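Local coordinates for hypothetical protein TM1010 (Thermotoga maritima, PDB 2F4P), which is of unknown function but belongs to the cupin superfamily, whose members are built on a small antiparallel beta-barrel, at residues G58-W63 with G133-E138; H64-G69 with V103-G108. All coordinates share one frame; numbering follows the deposited sequence.

Contact 1 of 2, residues G58-W63 with G133-E138; sequences GARTHW and GSVTEE
Trp63 N donates a hydrogen bond to Gly133 O (2.8 Å), and His62 and Ser134 bring their CA atoms to 4.3 Å, where the touching parts of the two segments run in directions 135° apart. A water extends this join, donating a hydrogen bond to Thr61 O and accepting one from Val135 N. The side chain of Arg60 is bent where chi2 (-101°) places CD, and its guanidinium meets Val135 O and Glu137 at its edge. There NH2 makes an almost straight bond to Val135 O (2.7 Å, 174° at the hydrogen), in the guanidinium plane but above that of the carbonyl. NH1 turns back to Gly58 O, and a long, weak salt bridge joins NH2 to Glu137 OE1 at 3.4 Å. Val135 CG2 sits over one face of the Trp63 indole, 3.8 Å from the centroid of its five-membered ring, a CH-pi contact. Ser134 CA makes another over the His62 imidazole, 4.0 Å from that centroid. Trp63 NE1 is hydrogen-bonded to Glu139 OE1, and Thr136 OG1, at the N-cap, caps Glu139 N. These contacts tie the C-terminal segment, with the N-cap of helix 137-144, to strand 60-65 of the cupin barrel.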
ATOM      1  N   GLY A  58     -18.683   4.693 -12.773  1.00 36.65           N
ATOM      2  CA  GLY A  58     -19.922   4.025 -12.440  1.00 36.75           C
ATOM      3  C   GLY A  58     -19.720   2.660 -11.779  1.00 37.56           C
ATOM      4  O   GLY A  58     -20.667   2.076 -11.268  1.00 40.25           O
ATOM      5  N   ALA A  59     -18.516   2.114 -11.842  1.00 36.92           N
ATOM      6  CA  ALA A  59     -18.274   0.774 -11.311  1.00 35.07           C
ATOM      7  C   ALA A  59     -17.961   0.853  -9.823  1.00 36.51           C
ATOM      8  O   ALA A  59     -17.413   1.853  -9.326  1.00 33.91           O
ATOM      9  CB  ALA A  59     -17.155   0.081 -12.059  1.00 35.96           C
ATOM     10  N   ARG A  60     -18.329  -0.217  -9.114  1.00 36.92           N
ATOM     11  CA  ARG A  60     -18.165  -0.262  -7.670  1.00 35.87           C
ATOM     12  C   ARG A  60     -18.321  -1.653  -7.122  1.00 36.18           C
ATOM     13  O   ARG A  60     -18.938  -2.527  -7.737  1.00 33.72           O
ATOM     14  CB  ARG A  60     -19.177   0.647  -6.985  1.00 35.82           C
ATOM     15  CG  ARG A  60     -20.628   0.166  -6.984  1.00 42.81           C
ATOM     16  CD  ARG A  60     -21.425   0.836  -8.010  1.00 43.42           C
ATOM     17  NE  ARG A  60     -22.860   0.488  -8.007  1.00 41.98           N
ATOM     18  CZ  ARG A  60     -23.725   0.943  -8.917  1.00 41.09           C
ATOM     19  NH1 ARG A  60     -23.313   1.741  -9.895  1.00 38.72           N
ATOM     20  NH2 ARG A  60     -24.995   0.590  -8.869  1.00 46.16           N
ATOM     21  N   THR A  61     -17.831  -1.838  -5.910  1.00 36.90           N
ATOM     22  CA  THR A  61     -17.994  -3.082  -5.239  1.00 35.14           C
ATOM     23  C   THR A  61     -19.460  -3.244  -4.847  1.00 34.68           C
ATOM     24  O   THR A  61     -20.223  -2.258  -4.725  1.00 33.73           O
ATOM     25  CB  THR A  61     -17.126  -3.148  -3.930  1.00 38.46           C
ATOM     26  OG1 THR A  61     -17.659  -2.234  -2.953  1.00 34.49           O
ATOM     27  CG2 THR A  61     -15.696  -2.780  -4.193  1.00 38.71           C
ATOM     28  N   HIS A  62     -19.847  -4.488  -4.619  1.00 33.28           N
ATOM     29  CA  HIS A  62     -21.037  -4.766  -3.810  1.00 33.79           C
ATOM     30  C   HIS A  62     -20.796  -4.297  -2.374  1.00 34.75           C
ATOM     31  O   HIS A  62     -19.646  -4.020  -1.965  1.00 35.97           O
ATOM     32  CB  HIS A  62     -21.327  -6.260  -3.832  1.00 36.55           C
ATOM     33  CG  HIS A  62     -21.753  -6.764  -5.173  1.00 35.64           C
ATOM     34  ND1 HIS A  62     -22.135  -8.070  -5.390  1.00 38.48           N
ATOM     35  CD2 HIS A  62     -21.864  -6.136  -6.368  1.00 38.78           C
ATOM     36  CE1 HIS A  62     -22.468  -8.221  -6.657  1.00 41.89           C
ATOM     37  NE2 HIS A  62     -22.303  -7.065  -7.276  1.00 41.14           N
ATOM     38  N   TRP A  63     -21.862  -4.255  -1.581  1.00 36.05           N
ATOM     39  CA  TRP A  63     -21.689  -4.128  -0.125  1.00 34.53           C
ATOM     40  C   TRP A  63     -20.919  -5.340   0.409  1.00 36.14           C
ATOM     41  O   TRP A  63     -21.201  -6.488   0.029  1.00 36.33           O
ATOM     42  CB  TRP A  63     -23.035  -4.048   0.582  1.00 36.29           C
ATOM     43  CG  TRP A  63     -23.862  -2.839   0.297  1.00 32.08           C
ATOM     44  CD1 TRP A  63     -24.890  -2.749  -0.594  1.00 38.47           C
ATOM     45  CD2 TRP A  63     -23.754  -1.541   0.914  1.00 34.26           C
ATOM     46  NE1 TRP A  63     -25.435  -1.503  -0.558  1.00 38.17           N
ATOM     47  CE2 TRP A  63     -24.747  -0.729   0.340  1.00 38.30           C
ATOM     48  CE3 TRP A  63     -22.888  -0.980   1.864  1.00 35.40           C
ATOM     49  CZ2 TRP A  63     -24.938   0.603   0.719  1.00 38.30           C
ATOM     50  CZ3 TRP A  63     -23.088   0.355   2.246  1.00 33.28           C
ATOM     51  CH2 TRP A  63     -24.106   1.114   1.690  1.00 36.77           C
ATOM     52  N   GLY A 133     -25.180  -7.672  -0.740  1.00 42.61           N
ATOM     53  CA  GLY A 133     -25.868  -7.269  -1.959  1.00 42.14           C
ATOM     54  C   GLY A 133     -25.173  -6.216  -2.793  1.00 40.37           C
ATOM     55  O   GLY A 133     -24.270  -5.522  -2.333  1.00 35.90           O
ATOM     56  N   SER A 134     -25.617  -6.094  -4.040  1.00 36.06           N
ATOM     57  CA  SER A 134     -25.207  -5.002  -4.909  1.00 37.26           C
ATOM     58  C   SER A 134     -25.596  -3.668  -4.327  1.00 37.99           C
ATOM     59  O   SER A 134     -26.568  -3.569  -3.561  1.00 36.44           O
ATOM     60  CB  SER A 134     -25.916  -5.142  -6.264  1.00 39.55           C
ATOM     61  OG  SER A 134     -25.359  -6.222  -6.942  1.00 45.82           O
ATOM     62  N   VAL A 135     -24.859  -2.635  -4.720  1.00 36.30           N
ATOM     63  CA  VAL A 135     -25.235  -1.282  -4.444  1.00 36.68           C
ATOM     64  C   VAL A 135     -26.189  -0.927  -5.585  1.00 39.46           C
ATOM     65  O   VAL A 135     -25.826  -0.960  -6.770  1.00 39.56           O
ATOM     66  CB  VAL A 135     -24.034  -0.336  -4.372  1.00 38.50           C
ATOM     67  CG1 VAL A 135     -24.488   1.103  -4.088  1.00 40.52           C
ATOM     68  CG2 VAL A 135     -23.018  -0.801  -3.279  1.00 37.62           C
ATOM     69  N   THR A 136     -27.431  -0.626  -5.229  1.00 37.82           N
ATOM     70  CA  THR A 136     -28.451  -0.425  -6.223  1.00 37.54           C
ATOM     71  C   THR A 136     -28.236   0.878  -6.981  1.00 38.58           C
ATOM     72  O   THR A 136     -27.513   1.750  -6.536  1.00 34.17           O
ATOM     73  CB  THR A 136     -29.845  -0.421  -5.583  1.00 36.77           C
ATOM     74  OG1 THR A 136     -29.946   0.654  -4.639  1.00 32.28           O
ATOM     75  CG2 THR A 136     -30.105  -1.744  -4.886  1.00 39.83           C
ATOM     76  N   GLU A 137     -28.884   1.024  -8.128  1.00 39.76           N
ATOM     77  CA  GLU A 137     -28.730   2.273  -8.866  1.00 41.76           C
ATOM     78  C   GLU A 137     -29.233   3.469  -8.057  1.00 39.69           C
ATOM     79  O   GLU A 137     -28.650   4.547  -8.122  1.00 38.81           O
ATOM     80  CB  GLU A 137     -29.403   2.205 -10.239  1.00 42.81           C
ATOM     81  CG  GLU A 137     -28.707   1.260 -11.235  1.00 49.44           C
ATOM     82  CD  GLU A 137     -27.223   1.586 -11.526  1.00 58.52           C
ATOM     83  OE1 GLU A 137     -26.661   2.596 -11.026  1.00 60.41           O
ATOM     84  OE2 GLU A 137     -26.603   0.802 -12.275  1.00 63.33           O
ATOM     85  N   GLU A 138     -30.292   3.265  -7.279  1.00 36.98           N
ATOM     86  CA  GLU A 138     -30.805   4.308  -6.396  1.00 36.74           C
ATOM     87  C   GLU A 138     -29.811   4.640  -5.289  1.00 37.26           C
ATOM     88  O   GLU A 138     -29.550   5.822  -5.028  1.00 36.64           O
ATOM     89  CB  GLU A 138     -32.155   3.892  -5.783  1.00 36.53           C
TER
HETATM   90  O   HOH W   1     -24.095   3.465 -12.785  1.00 62.97           O
HETATM   91  O   HOH W   2     -22.566  -2.656  -6.299  1.00 26.05           O

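Contact 2 of 2, residues H64-G69 with V103-G108; sequences HSHPGG and VVHWHG
His64 and His105 bring their imidazoles together obliquely, with planes at 48° and centroids 4.4 Å apart. His105 CE1 lies over one face of the His64 ring, offset toward its rim, and in return His64 ND1 lies over a face of His105. At the edges, His66 NE2 lies in the plane of the His64 ring, while Val103 O and His107 CD2 lie in the plane of His105. The His64 and His107 rings meet rim to rim, His64 CE1 being 4.1 Å from His107 NE2. Trp131 stacks on the His64 ring.

The rotation of His105 is fixed by its own segment: ND1 donates to Val103 O at 3.0 Å, nearly straight (171°) and in the ring plane. Its NE2 has a weak hydrogen bond to Gln70. His64 CB leads away from 103-108, but the end of the side chain comes nearer, and its ND1 is hydrogen-bonded to His62 O. The NE2 atoms of His64, His66 and His107 each hydrogen-bond to an oxygen of the bound unknown ligand. Such a cluster, with histidines from an HxH pair and from a later strand that may line one pocket, recalls the conserved histidine motifs of the cupin barrel.

In the backbone, His64 and His105 form a single antiparallel hydrogen-bonded pair: His64 N donates to His105 O (3.0 Å) and His105 N to His64 O (2.9 Å). Val104 CA adds a CA-H...O contact to His64 O. Beyond this pair, Ser65 CB packs against Val103 O at 3.4 Å and against Val104 CG2. Val103 O also lies 2.8 Å from a water that may donate to it and that accepts a hydrogen bond from His66 N. The type I turn from His66 to Gly69 closes with Gly69 N bonded to His66 O (3.1 Å).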
ATOM      1  N   HIS A  64     -19.979  -5.094   1.326  1.00 32.86           N
ATOM      2  CA  HIS A  64     -19.234  -6.157   1.930  1.00 34.59           C
ATOM      3  C   HIS A  64     -18.503  -5.665   3.188  1.00 34.03           C
ATOM      4  O   HIS A  64     -18.446  -4.469   3.462  1.00 37.02           O
ATOM      5  CB  HIS A  64     -18.248  -6.740   0.911  1.00 35.53           C
ATOM      6  CG  HIS A  64     -17.175  -5.797   0.468  1.00 36.21           C
ATOM      7  ND1 HIS A  64     -17.426  -4.628  -0.228  1.00 37.15           N
ATOM      8  CD2 HIS A  64     -15.829  -5.892   0.571  1.00 39.12           C
ATOM      9  CE1 HIS A  64     -16.276  -4.032  -0.503  1.00 39.29           C
ATOM     10  NE2 HIS A  64     -15.294  -4.780  -0.032  1.00 36.90           N
ATOM     11  N   SER A  65     -17.915  -6.600   3.908  1.00 33.85           N
ATOM     12  CA  SER A  65     -17.064  -6.299   5.050  1.00 33.83           C
ATOM     13  C   SER A  65     -15.890  -7.289   5.096  1.00 35.47           C
ATOM     14  O   SER A  65     -15.955  -8.411   4.532  1.00 36.12           O
ATOM     15  CB  SER A  65     -17.887  -6.372   6.358  1.00 34.41           C
ATOM     16  OG  SER A  65     -18.243  -7.718   6.668  1.00 33.18           O
ATOM     17  N   HIS A  66     -14.838  -6.867   5.785  1.00 35.98           N
ATOM     18  CA  HIS A  66     -13.678  -7.697   6.045  1.00 33.77           C
ATOM     19  C   HIS A  66     -13.550  -7.852   7.559  1.00 34.77           C
ATOM     20  O   HIS A  66     -13.444  -6.855   8.263  1.00 34.29           O
ATOM     21  CB  HIS A  66     -12.413  -7.001   5.558  1.00 36.99           C
ATOM     22  CG  HIS A  66     -12.244  -7.029   4.073  1.00 40.59           C
ATOM     23  ND1 HIS A  66     -11.523  -8.018   3.437  1.00 49.34           N
ATOM     24  CD2 HIS A  66     -12.723  -6.225   3.103  1.00 45.48           C
ATOM     25  CE1 HIS A  66     -11.561  -7.811   2.133  1.00 50.73           C
ATOM     26  NE2 HIS A  66     -12.276  -6.726   1.905  1.00 43.21           N
ATOM     27  N   PRO A  67     -13.483  -9.083   8.041  1.00 34.88           N
ATOM     28  CA  PRO A  67     -13.270  -9.314   9.464  1.00 35.66           C
ATOM     29  C   PRO A  67     -12.009  -8.631  10.027  1.00 37.91           C
ATOM     30  O   PRO A  67     -11.981  -8.252  11.196  1.00 40.48           O
ATOM     31  CB  PRO A  67     -13.100 -10.827   9.559  1.00 37.24           C
ATOM     32  CG  PRO A  67     -13.721 -11.369   8.389  1.00 39.68           C
ATOM     33  CD  PRO A  67     -13.657 -10.336   7.295  1.00 36.34           C
ATOM     34  N   GLY A  68     -10.962  -8.519   9.213  1.00 36.44           N
ATOM     35  CA  GLY A  68      -9.721  -7.928   9.652  1.00 35.67           C
ATOM     36  C   GLY A  68      -9.555  -6.467   9.329  1.00 37.73           C
ATOM     37  O   GLY A  68      -8.560  -5.853   9.733  1.00 39.73           O
ATOM     38  N   GLY A  69     -10.487  -5.893   8.590  1.00 37.91           N
ATOM     39  CA  GLY A  69     -10.351  -4.492   8.210  1.00 42.09           C
ATOM     40  C   GLY A  69      -9.671  -4.337   6.844  1.00 41.84           C
ATOM     41  O   GLY A  69      -9.207  -5.325   6.200  1.00 43.55           O
ATOM     42  N   VAL A 103     -16.987  -3.556   9.343  1.00 34.47           N
ATOM     43  CA  VAL A 103     -17.831  -2.445   8.899  1.00 34.38           C
ATOM     44  C   VAL A 103     -18.312  -2.735   7.460  1.00 35.23           C
ATOM     45  O   VAL A 103     -17.505  -3.019   6.567  1.00 35.99           O
ATOM     46  CB  VAL A 103     -17.121  -1.088   9.043  1.00 34.65           C
ATOM     47  CG1 VAL A 103     -17.915   0.059   8.362  1.00 36.71           C
ATOM     48  CG2 VAL A 103     -16.927  -0.755  10.512  1.00 36.20           C
ATOM     49  N   VAL A 104     -19.617  -2.681   7.258  1.00 34.55           N
ATOM     50  CA  VAL A 104     -20.203  -2.948   5.949  1.00 34.66           C
ATOM     51  C   VAL A 104     -20.119  -1.698   5.086  1.00 34.78           C
ATOM     52  O   VAL A 104     -20.483  -0.613   5.530  1.00 35.19           O
ATOM     53  CB  VAL A 104     -21.625  -3.521   6.066  1.00 35.18           C
ATOM     54  CG1 VAL A 104     -22.243  -3.666   4.645  1.00 35.87           C
ATOM     55  CG2 VAL A 104     -21.585  -4.862   6.803  1.00 39.72           C
ATOM     56  N   HIS A 105     -19.572  -1.825   3.877  1.00 34.52           N
ATOM     57  CA  HIS A 105     -19.280  -0.622   3.073  1.00 35.36           C
ATOM     58  C   HIS A 105     -19.206  -1.005   1.588  1.00 34.88           C
ATOM     59  O   HIS A 105     -19.223  -2.195   1.223  1.00 35.44           O
ATOM     60  CB  HIS A 105     -17.938  -0.047   3.500  1.00 35.20           C
ATOM     61  CG  HIS A 105     -16.804  -0.937   3.125  1.00 38.65           C
ATOM     62  ND1 HIS A 105     -16.470  -2.043   3.880  1.00 47.77           N
ATOM     63  CD2 HIS A 105     -16.023  -0.976   2.024  1.00 43.53           C
ATOM     64  CE1 HIS A 105     -15.485  -2.690   3.285  1.00 46.33           C
ATOM     65  NE2 HIS A 105     -15.205  -2.069   2.155  1.00 39.06           N
ATOM     66  N   TRP A 106     -19.186  -0.002   0.744  1.00 35.80           N
ATOM     67  CA  TRP A 106     -18.778  -0.210  -0.653  1.00 34.79           C
ATOM     68  C   TRP A 106     -17.842   0.905  -1.023  1.00 35.93           C
ATOM     69  O   TRP A 106     -17.815   1.953  -0.351  1.00 35.59           O
ATOM     70  CB  TRP A 106     -19.975  -0.249  -1.597  1.00 35.96           C
ATOM     71  CG  TRP A 106     -20.765   1.030  -1.672  1.00 33.21           C
ATOM     72  CD1 TRP A 106     -21.793   1.378  -0.866  1.00 38.52           C
ATOM     73  CD2 TRP A 106     -20.592   2.117  -2.598  1.00 36.01           C
ATOM     74  NE1 TRP A 106     -22.291   2.602  -1.235  1.00 35.83           N
ATOM     75  CE2 TRP A 106     -21.567   3.087  -2.287  1.00 38.24           C
ATOM     76  CE3 TRP A 106     -19.736   2.349  -3.690  1.00 37.87           C
ATOM     77  CZ2 TRP A 106     -21.709   4.285  -3.017  1.00 41.15           C
ATOM     78  CZ3 TRP A 106     -19.862   3.541  -4.410  1.00 39.77           C
ATOM     79  CH2 TRP A 106     -20.845   4.491  -4.076  1.00 36.33           C
ATOM     80  N   HIS A 107     -17.062   0.681  -2.079  1.00 36.40           N
ATOM     81  CA  HIS A 107     -16.316   1.779  -2.686  1.00 34.38           C
ATOM     82  C   HIS A 107     -16.332   1.642  -4.190  1.00 34.20           C
ATOM     83  O   HIS A 107     -16.591   0.574  -4.733  1.00 35.24           O
ATOM     84  CB  HIS A 107     -14.863   1.862  -2.149  1.00 35.28           C
ATOM     85  CG  HIS A 107     -14.125   0.556  -2.103  1.00 33.89           C
ATOM     86  ND1 HIS A 107     -13.124   0.240  -3.001  1.00 40.46           N
ATOM     87  CD2 HIS A 107     -14.211  -0.490  -1.255  1.00 38.77           C
ATOM     88  CE1 HIS A 107     -12.650  -0.960  -2.725  1.00 37.27           C
ATOM     89  NE2 HIS A 107     -13.304  -1.435  -1.680  1.00 45.53           N
ATOM     90  N   GLY A 108     -16.007   2.725  -4.873  1.00 33.65           N
ATOM     91  CA  GLY A 108     -15.994   2.663  -6.319  1.00 36.03           C
ATOM     92  C   GLY A 108     -15.798   3.995  -6.962  1.00 34.76           C
ATOM     93  O   GLY A 108     -15.532   4.988  -6.305  1.00 34.54           O
TER
HETATM   94  O   HOH W   3     -15.003  -4.150   6.757  1.00 19.75           O

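In the fold
The two contacts lie with centres about 13 Å apart and share strand 60-65, the first using its beginning and the second its end. In chain order come 58-63, 64-69, 103-108 and finally 133-138, so contact 2 falls wholly within the span that contact 1 brackets. Strand 105-109, the neighbour of 60-65 in the sheet, connects them: Thr61 N probably bonds to His107 O (3.0 Å), and Val135 CG2 packs on Trp106. Contact 1 fastens the segment leading into helix 137-144 to the barrel, whereas contact 2 groups histidines around the bound unknown ligand. Both contacts thus use strand 60-65, with 105-109 packed beside it; the histidines may line a pocket.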